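Local atomic coordinates of bifunctional protein PutA (Bdellovibrio bacteriovorus, PDB entry 5UR2), a protein that probably oxidises L-proline to L-glutamate in two steps, using a flavin for the first and NAD(+) for the semialdehyde dehydrogenase step. Residues B[753-758]-B[906-911]; B[785-790]-B[890-895]; B[497-502]-B[692-697]; B[528-533]-B[699-704]. All coordinates share one frame; numbering follows the deposited sequence.

Contact 1: B[753-758]-B[906-911]; sequences VIIDND and GVFSRS
V753 and F908 meet where a methyl branch lies against the rim of a phenyl ring: V753 CG1, in the ring plane, is 3.7 Å from F908 CD1. The V753 torsion, CG1 anti to the backbone N (chi1 179°), puts this branch there. The tip of I755 lies beside it, CD1 4.0 Å from the same F908 CD1, the two side chains pointing the same way. G906, which has only hydrogen opposite V753, adds no bump to this face. On the other face the contact is slighter, I754 CB against V907 CG2. The backbones match in register as parallel strands, their axes 20° apart, through I754 N to G906 O, F908 N to I754 O and D756 N to F908 O.

Past the strands the fit becomes polar. S909 OG donates to the anti lone pair of D756 OD2 at 2.7 Å, and also accepts from S911 N in an ST turn; N914 is a second donor to D756 OD2. The carbonyl of D758 slots into the R910 guanidinium, in its plane, with NE at 2.9 Å and NH2 at 3.0 Å from D758 O. D758 OD1 takes R910 N from above the carboxylate plane, while OD2 bonds H72. R910 NH1 forms a salt bridge with D58, so this end of the aldehyde dehydrogenase region is fastened to the N-terminal region.

Strand 751-755 runs between strands 901-908 and 783-789; helix 761-773 packs on V753, I755 and F908, and helix 912-921 on V907 and S909.

Contact 2: B[785-790]-B[890-895]; sequences RVIVLD and DQALDI
I787 sends its two ends to two successive inward-facing residues of helix 890-895. Its CD1 reaches I895 CG2 at 3.6 Å, the two side chains meeting obliquely, and its branch CG2 lies 3.9 Å from A892 CB. The I787 torsion separates these tasks: CG2 is anti to the backbone N, while CG1, which carries CD1, is anti to the carbonyl carbon (chi1 -56°). A892 CB is also touched by L789 CD1 at 3.9 Å, so one small methyl is wedged between side chains two residues apart on the strand.

At the other end of the strand R785 makes the polar contact. Its NH1 donates to I895 O at 3.0 Å with an N-H...O angle of 144°; the oxygen lies in the guanidinium plane, but the nitrogen stands above the carbonyl plane. NH2 of the same group bonds A896 O. The guanidinium therefore grips two successive carbonyls in the last turn of helix 889-896, where a positive charge would be expected to suit the helix end.

In the next shell, A752 of strand 751-755 packs on both R785 and I787, and I754 of that strand lies on A892. A886 touches both I787 and A892, while I884 backs I895; both belong to strand 880-886.

The strand and helix axes come within 8.8 Å and run nearly antiparallel, at 168°. This is the geometry of a beta-alpha-beta crossover: helix 889-896 connects parallel strands 880-886 and 901-908, passing over 783-789 and 751-755, which lie between them in the sheet.

Contact 3: B[497-502]-B[692-697]; sequences VNIVIN and NFLPGY
F693 and V500 pair through both backbone and side chain, and the aromatic residue can be traced outward. Its CB rests 3.9 Å from V500 CB. CG stands anti to the backbone N (chi1 -179°), and the ring beyond it lies beside V497 and N498. CD2 comes next, 3.4 Å from N498 O, which lies in the ring plane at the edge. CE2 shares that oxygen and also meets V497 CG1 at 3.6 Å, while CZ, at the tip, has the same methyl as its neighbour. V497 crosses the aromatic side chain at about a right angle. P695 CD, from the same segment, lies over one ring face toward the rim, and P695 CG also packs against I499 CG1 at 3.9 Å.

The backbones form a single antiparallel bridge, a hydrogen-bonded pair: V500 N donates to F693 O at 3.0 Å and F693 N to V500 O at 2.9 Å. Two residues beyond V500, N502 N donates to N692 OD1 at 3.2 Å, nearly straight at 171°. The amide of N692 is held at its other end too, ND2 bonding G689 O and V662 O.

The bridge ties strand 495-501, of a four-stranded mixed sheet, to strand 691-693, the neighbour of 661-665 in another sheet. Helix 671-684 packs on F693, V500 and V497 through A674, M678 and W675, whereas helix 532-549 packs on I499, I501 and N692.

Contact 4: B[528-533]-B[699-704]; sequences QMATTE and EEVGEY
V701 lays its CG1 against the peptide backbone of the opposite segment, 3.4 Å from A530 O and 3.5 Å from T531 O. The torsion explains the reach: CG1 is anti to the carbonyl carbon (chi1 -66°), on a CB that already points toward 528-533. A530 adds its methyl, CB lying 4.3 Å from the same CG1. One residue before V701, E700 CG meets T532 CG2 at 4.0 Å, the two side chains crossing at about a right angle. One face of the Y704 ring receives T532 O, which sits 4.0 Å above the ring plane and is displaced toward the rim.

No direct hydrogen bond spans the two segments. A water does so instead, donating to A530 O and to E700 OE1, each at 2.8 Å. The extended E700 chain brings its carboxylate to this bridge, close to the start of helix 532-549, where T531 is the N-cap residue; the helix end would be expected to favour a negative group there. Y704 OH is held by E536, a residue of that same helix.

The contact seats the first turn of helix 532-549 against helix 698-707, which has a wider pi-type turn at 699-702. A535 of the former packs on V701 and Y704. L694, in the loop after strand 691-693, touches both A530 and V701, and I499 of strand 495-501 lies against A530.

From the N terminus, the chain passes 497-502 and 528-533 before it reaches the partner segment of either contact. Contact 3 closes its loop at 692-697, and contact 4 closes at 699-704, so the two loops cross. They also touch, through P695 O with A530 N and V497 O with Q528 N, joining a four-stranded sheet and helix 532-549 to strand 691-693 and the helix after it. Both later contacts lie in series with these: 753-758 opens, 785-790 pairs with 890-895, and 906-911 closes last, nesting contact 2 inside contact 1. Adjacent strands 751-755 and 783-789 unite this second pair, whose centres lie about 45 to 47 Å from those of the first.

Contact 1: B[753-758]-B[906-911]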
# COMPACT_ATOMS: atom_id res chain seq x y z
N VAL B 753 -11.64 -8.69 28.40
CA VAL B 753 -12.67 -9.38 27.64
C VAL B 753 -14.02 -9.02 28.27
O VAL B 753 -14.19 -9.13 29.49
CB VAL B 753 -12.45 -10.90 27.63
CG1 VAL B 753 -13.56 -11.60 26.84
CG2 VAL B 753 -11.09 -11.23 27.04
N ILE B 754 -14.96 -8.55 27.45
CA ILE B 754 -16.29 -8.19 27.92
C ILE B 754 -17.22 -9.38 27.69
O ILE B 754 -17.23 -9.96 26.60
CB ILE B 754 -16.82 -6.94 27.21
CG1 ILE B 754 -15.89 -5.75 27.43
CG2 ILE B 754 -18.23 -6.61 27.75
CD1 ILE B 754 -16.27 -4.55 26.60
N ILE B 755 -17.98 -9.74 28.71
CA ILE B 755 -18.95 -10.83 28.63
C ILE B 755 -20.35 -10.22 28.63
O ILE B 755 -20.82 -9.74 29.67
CB ILE B 755 -18.80 -11.82 29.78
CG1 ILE B 755 -17.35 -12.29 29.90
CG2 ILE B 755 -19.77 -12.97 29.59
CD1 ILE B 755 -16.81 -12.96 28.67
N ASP B 756 -21.01 -10.23 27.48
CA ASP B 756 -22.38 -9.76 27.39
C ASP B 756 -23.33 -10.76 28.06
O ASP B 756 -22.98 -11.92 28.29
CB ASP B 756 -22.79 -9.58 25.93
CG ASP B 756 -23.94 -8.61 25.76
OD1 ASP B 756 -24.50 -8.15 26.79
OD2 ASP B 756 -24.31 -8.33 24.59
N ASN B 757 -24.53 -10.28 28.37
CA ASN B 757 -25.50 -11.12 29.07
C ASN B 757 -25.91 -12.35 28.26
O ASN B 757 -26.28 -13.38 28.83
CB ASN B 757 -26.73 -10.30 29.42
CG ASN B 757 -26.47 -9.37 30.57
OD1 ASN B 757 -25.79 -9.73 31.54
ND2 ASN B 757 -27.00 -8.16 30.48
N ASP B 758 -25.89 -12.26 26.93
CA ASP B 758 -26.30 -13.36 26.06
C ASP B 758 -25.12 -14.18 25.54
O ASP B 758 -25.28 -14.93 24.58
CB ASP B 758 -27.12 -12.81 24.89
CG ASP B 758 -26.29 -11.90 23.95
OD1 ASP B 758 -25.06 -11.72 24.16
OD2 ASP B 758 -26.89 -11.35 23.00
N GLY B 906 -11.61 -7.72 23.66
CA GLY B 906 -12.58 -8.61 23.05
C GLY B 906 -13.93 -8.61 23.75
O GLY B 906 -14.07 -8.18 24.90
N VAL B 907 -14.92 -9.13 23.03
CA VAL B 907 -16.28 -9.28 23.54
C VAL B 907 -16.84 -10.63 23.11
O VAL B 907 -16.64 -11.07 21.97
CB VAL B 907 -17.20 -8.13 23.06
CG1 VAL B 907 -17.27 -8.10 21.53
CG2 VAL B 907 -18.57 -8.26 23.68
N PHE B 908 -17.56 -11.27 24.02
CA PHE B 908 -18.41 -12.40 23.70
C PHE B 908 -19.85 -11.91 23.76
O PHE B 908 -20.32 -11.48 24.82
CB PHE B 908 -18.19 -13.58 24.65
CG PHE B 908 -16.91 -14.32 24.37
CD1 PHE B 908 -15.71 -13.89 24.93
CD2 PHE B 908 -16.90 -15.42 23.53
CE1 PHE B 908 -14.52 -14.57 24.66
CE2 PHE B 908 -15.71 -16.10 23.26
CZ PHE B 908 -14.52 -15.67 23.82
N SER B 909 -20.54 -11.95 22.63
CA SER B 909 -21.88 -11.42 22.57
C SER B 909 -22.58 -12.03 21.37
O SER B 909 -21.94 -12.37 20.37
CB SER B 909 -21.89 -9.89 22.46
OG SER B 909 -23.22 -9.41 22.32
N ARG B 910 -23.89 -12.15 21.48
CA ARG B 910 -24.69 -12.60 20.36
C ARG B 910 -25.76 -11.57 20.02
O ARG B 910 -26.83 -11.90 19.52
CB ARG B 910 -25.27 -13.99 20.63
CG ARG B 910 -24.14 -15.02 20.59
CD ARG B 910 -24.60 -16.42 20.86
NE ARG B 910 -24.99 -16.60 22.25
CZ ARG B 910 -25.50 -17.74 22.72
NH1 ARG B 910 -25.66 -18.78 21.91
NH2 ARG B 910 -25.85 -17.83 24.00
N SER B 911 -25.44 -10.31 20.29
CA SER B 911 -26.23 -9.16 19.90
C SER B 911 -25.50 -8.42 18.79
O SER B 911 -24.41 -7.88 19.02
CB SER B 911 -26.46 -8.22 21.08
OG SER B 911 -26.81 -6.93 20.62

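Contact 2: B[785-790]-B[890-895]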
# COMPACT_ATOMS: atom_id res chain seq x y z
N ARG B 785 -8.17 -8.72 32.56
CA ARG B 785 -9.42 -8.13 33.03
C ARG B 785 -10.56 -8.83 32.32
O ARG B 785 -10.53 -9.00 31.10
CB ARG B 785 -9.46 -6.62 32.75
CG ARG B 785 -8.42 -5.81 33.52
CD ARG B 785 -8.58 -4.34 33.21
NE ARG B 785 -8.46 -4.06 31.78
CZ ARG B 785 -9.11 -3.10 31.14
NH1 ARG B 785 -9.96 -2.31 31.80
NH2 ARG B 785 -8.93 -2.94 29.84
N VAL B 786 -11.56 -9.28 33.08
CA VAL B 786 -12.76 -9.86 32.52
C VAL B 786 -13.93 -9.05 33.05
O VAL B 786 -14.19 -9.05 34.25
CB VAL B 786 -12.89 -11.36 32.85
CG1 VAL B 786 -14.07 -11.97 32.10
CG2 VAL B 786 -11.60 -12.08 32.47
N ILE B 787 -14.61 -8.36 32.15
CA ILE B 787 -15.67 -7.41 32.49
C ILE B 787 -16.99 -8.07 32.14
O ILE B 787 -17.27 -8.34 30.97
CB ILE B 787 -15.49 -6.07 31.75
CG1 ILE B 787 -14.09 -5.49 32.05
CG2 ILE B 787 -16.55 -5.09 32.16
CD1 ILE B 787 -13.73 -4.28 31.19
N VAL B 788 -17.79 -8.37 33.17
CA VAL B 788 -18.95 -9.26 33.06
C VAL B 788 -20.21 -8.49 33.44
O VAL B 788 -20.29 -7.92 34.54
CB VAL B 788 -18.80 -10.50 33.96
CG1 VAL B 788 -19.96 -11.45 33.73
CG2 VAL B 788 -17.47 -11.21 33.75
N LEU B 789 -21.20 -8.50 32.56
CA LEU B 789 -22.44 -7.81 32.85
C LEU B 789 -23.21 -8.54 33.94
O LEU B 789 -23.08 -9.76 34.13
CB LEU B 789 -23.29 -7.68 31.58
CG LEU B 789 -23.14 -6.41 30.75
CD1 LEU B 789 -21.73 -6.29 30.14
CD2 LEU B 789 -24.20 -6.37 29.67
N ASP B 790 -24.04 -7.78 34.66
CA ASP B 790 -24.56 -8.23 35.95
C ASP B 790 -25.45 -9.47 35.82
O ASP B 790 -25.34 -10.41 36.62
CB ASP B 790 -25.32 -7.09 36.64
CG ASP B 790 -25.51 -7.33 38.13
OD1 ASP B 790 -24.50 -7.27 38.85
OD2 ASP B 790 -26.65 -7.58 38.58
N ASP B 890 -22.68 0.07 28.39
CA ASP B 890 -22.11 1.40 28.61
C ASP B 890 -20.97 1.36 29.62
O ASP B 890 -19.85 1.82 29.34
CB ASP B 890 -23.19 2.36 29.10
CG ASP B 890 -24.04 2.92 27.98
OD1 ASP B 890 -23.69 2.72 26.79
OD2 ASP B 890 -25.05 3.58 28.30
N GLN B 891 -21.24 0.83 30.82
CA GLN B 891 -20.21 0.78 31.86
C GLN B 891 -19.09 -0.18 31.47
O GLN B 891 -17.92 0.06 31.80
CB GLN B 891 -20.82 0.39 33.20
CG GLN B 891 -19.84 0.53 34.37
CD GLN B 891 -20.42 0.10 35.71
OE1 GLN B 891 -21.36 -0.69 35.77
NE2 GLN B 891 -19.85 0.62 36.79
N ALA B 892 -19.43 -1.27 30.79
CA ALA B 892 -18.41 -2.24 30.39
C ALA B 892 -17.39 -1.61 29.47
O ALA B 892 -16.18 -1.81 29.63
CB ALA B 892 -19.07 -3.45 29.72
N LEU B 893 -17.86 -0.81 28.51
CA LEU B 893 -16.95 -0.14 27.61
C LEU B 893 -16.14 0.94 28.33
O LEU B 893 -14.92 1.03 28.14
CB LEU B 893 -17.74 0.44 26.43
CG LEU B 893 -18.15 -0.69 25.47
CD1 LEU B 893 -19.21 -0.27 24.44
CD2 LEU B 893 -16.93 -1.18 24.78
N ASP B 894 -16.80 1.71 29.21
CA ASP B 894 -16.10 2.74 29.99
C ASP B 894 -14.95 2.14 30.78
O ASP B 894 -13.82 2.66 30.77
CB ASP B 894 -17.06 3.45 30.95
CG ASP B 894 -18.05 4.37 30.26
OD1 ASP B 894 -17.84 4.72 29.07
OD2 ASP B 894 -19.04 4.75 30.92
N ILE B 895 -15.22 1.04 31.49
CA ILE B 895 -14.16 0.36 32.23
C ILE B 895 -13.10 -0.17 31.28
O ILE B 895 -11.90 -0.02 31.52
CB ILE B 895 -14.76 -0.76 33.11
CG1 ILE B 895 -15.60 -0.13 34.22
CG2 ILE B 895 -13.66 -1.64 33.68
CD1 ILE B 895 -16.39 -1.13 35.01

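Contact 3: B[497-502]-B[692-697]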
# COMPACT_ATOMS: atom_id res chain seq x y z
N VAL B 497 27.14 -20.23 25.43
CA VAL B 497 26.76 -19.31 24.37
C VAL B 497 27.82 -18.23 24.27
O VAL B 497 28.18 -17.59 25.27
CB VAL B 497 25.37 -18.71 24.61
CG1 VAL B 497 25.09 -17.61 23.60
CG2 VAL B 497 24.29 -19.81 24.51
N ASN B 498 28.32 -18.01 23.06
CA ASN B 498 29.32 -17.00 22.79
C ASN B 498 28.70 -15.82 22.08
O ASN B 498 27.66 -15.93 21.43
CB ASN B 498 30.46 -17.57 21.94
CG ASN B 498 31.33 -18.52 22.72
OD1 ASN B 498 31.61 -18.29 23.90
ND2 ASN B 498 31.78 -19.59 22.06
N ILE B 499 29.36 -14.67 22.23
CA ILE B 499 29.09 -13.52 21.38
C ILE B 499 29.54 -13.84 19.96
O ILE B 499 30.56 -14.52 19.76
CB ILE B 499 29.84 -12.29 21.94
CG1 ILE B 499 29.48 -12.08 23.40
CG2 ILE B 499 29.52 -11.05 21.13
CD1 ILE B 499 30.63 -11.48 24.21
N VAL B 500 28.80 -13.35 18.96
CA VAL B 500 29.17 -13.58 17.57
C VAL B 500 29.17 -12.26 16.81
O VAL B 500 28.11 -11.69 16.57
CB VAL B 500 28.24 -14.58 16.88
CG1 VAL B 500 28.76 -14.84 15.48
CG2 VAL B 500 28.18 -15.87 17.67
N ILE B 501 30.35 -11.81 16.40
CA ILE B 501 30.51 -10.58 15.64
C ILE B 501 31.31 -10.88 14.38
O ILE B 501 32.39 -11.47 14.46
CB ILE B 501 31.21 -9.49 16.49
CG1 ILE B 501 30.38 -9.19 17.74
CG2 ILE B 501 31.47 -8.23 15.67
CD1 ILE B 501 31.07 -8.21 18.70
N ASN B 502 30.81 -10.43 13.23
CA ASN B 502 31.44 -10.73 11.94
C ASN B 502 31.62 -12.24 11.78
O ASN B 502 32.65 -12.71 11.31
CB ASN B 502 32.79 -10.01 11.78
CG ASN B 502 32.68 -8.69 11.04
OD1 ASN B 502 31.77 -8.48 10.24
ND2 ASN B 502 33.61 -7.80 11.30
N ASN B 692 24.61 -9.33 13.79
CA ASN B 692 25.56 -9.57 14.87
C ASN B 692 24.82 -9.92 16.15
O ASN B 692 23.76 -9.35 16.45
CB ASN B 692 26.47 -8.36 15.08
CG ASN B 692 27.22 -7.98 13.82
OD1 ASN B 692 28.30 -8.49 13.54
ND2 ASN B 692 26.59 -7.12 13.00
N PHE B 693 25.40 -10.84 16.91
CA PHE B 693 24.77 -11.46 18.08
C PHE B 693 25.47 -10.95 19.34
O PHE B 693 26.62 -11.32 19.61
CB PHE B 693 24.88 -12.97 17.98
CG PHE B 693 24.23 -13.70 19.13
CD1 PHE B 693 22.86 -13.65 19.32
CD2 PHE B 693 24.99 -14.50 19.96
CE1 PHE B 693 22.26 -14.37 20.34
CE2 PHE B 693 24.40 -15.22 21.00
CZ PHE B 693 23.04 -15.16 21.19
N LEU B 694 24.77 -10.12 20.11
CA LEU B 694 25.36 -9.35 21.21
C LEU B 694 24.61 -9.63 22.51
O LEU B 694 23.88 -8.76 23.01
CB LEU B 694 25.34 -7.86 20.89
CG LEU B 694 26.10 -6.96 21.88
CD1 LEU B 694 27.60 -7.13 21.73
CD2 LEU B 694 25.70 -5.51 21.73
N PRO B 695 24.79 -10.81 23.10
CA PRO B 695 24.17 -11.08 24.40
C PRO B 695 24.78 -10.20 25.50
O PRO B 695 25.93 -9.75 25.41
CB PRO B 695 24.48 -12.56 24.64
CG PRO B 695 25.70 -12.82 23.84
CD PRO B 695 25.60 -11.95 22.63
N GLY B 696 23.99 -9.93 26.52
CA GLY B 696 24.47 -9.10 27.62
C GLY B 696 23.32 -8.44 28.36
O GLY B 696 22.15 -8.76 28.15
N TYR B 697 23.70 -7.50 29.23
CA TYR B 697 22.73 -6.82 30.08
C TYR B 697 22.14 -5.64 29.33
O TYR B 697 22.87 -4.87 28.70
CB TYR B 697 23.38 -6.35 31.39
CG TYR B 697 23.89 -7.51 32.21
CD1 TYR B 697 23.00 -8.35 32.88
CD2 TYR B 697 25.24 -7.79 32.28
CE1 TYR B 697 23.46 -9.45 33.63
CE2 TYR B 697 25.72 -8.88 33.02
CZ TYR B 697 24.82 -9.70 33.70
OH TYR B 697 25.30 -10.78 34.42

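Contact 4: B[528-533]-B[699-704]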
# COMPACT_ATOMS: atom_id res chain seq x y z
N GLN B 528 28.05 -15.80 27.75
CA GLN B 528 29.05 -14.73 27.68
C GLN B 528 28.33 -13.40 27.53
O GLN B 528 27.66 -13.17 26.52
CB GLN B 528 29.99 -14.94 26.48
CG GLN B 528 30.84 -16.22 26.50
CD GLN B 528 31.92 -16.22 27.60
OE1 GLN B 528 32.55 -15.19 27.87
NE2 GLN B 528 32.11 -17.37 28.23
N MET B 529 28.49 -12.51 28.52
CA MET B 529 27.81 -11.21 28.54
C MET B 529 28.78 -10.15 28.06
O MET B 529 29.81 -9.91 28.70
CB MET B 529 27.29 -10.89 29.94
CG MET B 529 26.35 -11.95 30.51
SD MET B 529 24.82 -12.12 29.57
CE MET B 529 23.74 -11.04 30.50
N ALA B 530 28.44 -9.50 26.95
CA ALA B 530 29.40 -8.67 26.24
C ALA B 530 29.75 -7.40 27.00
O ALA B 530 28.95 -6.86 27.76
CB ALA B 530 28.85 -8.31 24.86
N THR B 531 30.97 -6.90 26.75
CA THR B 531 31.42 -5.60 27.22
C THR B 531 30.98 -4.50 26.26
O THR B 531 30.58 -4.75 25.12
CB THR B 531 32.94 -5.56 27.34
OG1 THR B 531 33.51 -5.64 26.03
CG2 THR B 531 33.45 -6.74 28.17
N THR B 532 31.11 -3.25 26.72
CA THR B 532 30.78 -2.14 25.85
C THR B 532 31.78 -2.03 24.70
O THR B 532 31.41 -1.62 23.60
CB THR B 532 30.78 -0.84 26.66
OG1 THR B 532 32.07 -0.64 27.21
CG2 THR B 532 29.80 -0.94 27.80
N GLU B 533 33.03 -2.43 24.93
CA GLU B 533 33.99 -2.49 23.83
C GLU B 533 33.53 -3.49 22.78
O GLU B 533 33.71 -3.27 21.58
CB GLU B 533 35.38 -2.85 24.35
CG GLU B 533 36.00 -1.82 25.33
CD GLU B 533 35.61 -2.02 26.81
OE1 GLU B 533 35.00 -3.05 27.18
OE2 GLU B 533 35.94 -1.12 27.62
N GLU B 699 20.77 -2.84 30.38
CA GLU B 699 21.19 -1.52 30.82
C GLU B 699 22.62 -1.21 30.42
O GLU B 699 23.06 -0.06 30.56
CB GLU B 699 20.98 -1.37 32.33
CG GLU B 699 22.05 -2.04 33.20
CD GLU B 699 21.66 -3.44 33.65
OE1 GLU B 699 22.28 -3.93 34.63
OE2 GLU B 699 20.74 -4.05 33.05
N GLU B 700 23.36 -2.19 29.89
CA GLU B 700 24.76 -2.00 29.54
C GLU B 700 24.93 -1.92 28.03
O GLU B 700 25.11 -0.83 27.48
CB GLU B 700 25.62 -3.14 30.08
CG GLU B 700 27.11 -2.85 30.04
CD GLU B 700 27.95 -3.95 30.69
OE1 GLU B 700 27.37 -4.92 31.24
OE2 GLU B 700 29.19 -3.83 30.69
N VAL B 701 24.90 -3.07 27.34
CA VAL B 701 25.15 -3.07 25.90
C VAL B 701 23.89 -2.74 25.12
O VAL B 701 23.97 -2.25 23.98
CB VAL B 701 25.78 -4.40 25.44
CG1 VAL B 701 27.18 -4.56 26.03
CG2 VAL B 701 24.90 -5.59 25.78
N GLY B 702 22.71 -3.02 25.68
CA GLY B 702 21.48 -2.57 25.04
C GLY B 702 21.40 -1.06 24.99
O GLY B 702 21.08 -0.47 23.95
N GLU B 703 21.68 -0.41 26.12
CA GLU B 703 21.76 1.04 26.16
C GLU B 703 22.80 1.55 25.17
O GLU B 703 22.56 2.53 24.44
CB GLU B 703 22.11 1.50 27.58
CG GLU B 703 22.14 3.02 27.75
CD GLU B 703 20.77 3.66 27.88
OE1 GLU B 703 19.75 2.93 27.94
OE2 GLU B 703 20.70 4.91 27.94
N TYR B 704 23.94 0.88 25.09
CA TYR B 704 25.03 1.34 24.24
C TYR B 704 24.62 1.35 22.77
O TYR B 704 24.91 2.31 22.04
CB TYR B 704 26.27 0.48 24.45
CG TYR B 704 27.53 1.00 23.78
CD1 TYR B 704 27.83 0.65 22.47
CD2 TYR B 704 28.42 1.85 24.46
CE1 TYR B 704 28.96 1.12 21.84
CE2 TYR B 704 29.57 2.34 23.83
CZ TYR B 704 29.83 1.96 22.52
OH TYR B 704 30.95 2.39 21.85
O HOH W 1 26.60 -6.71 29.20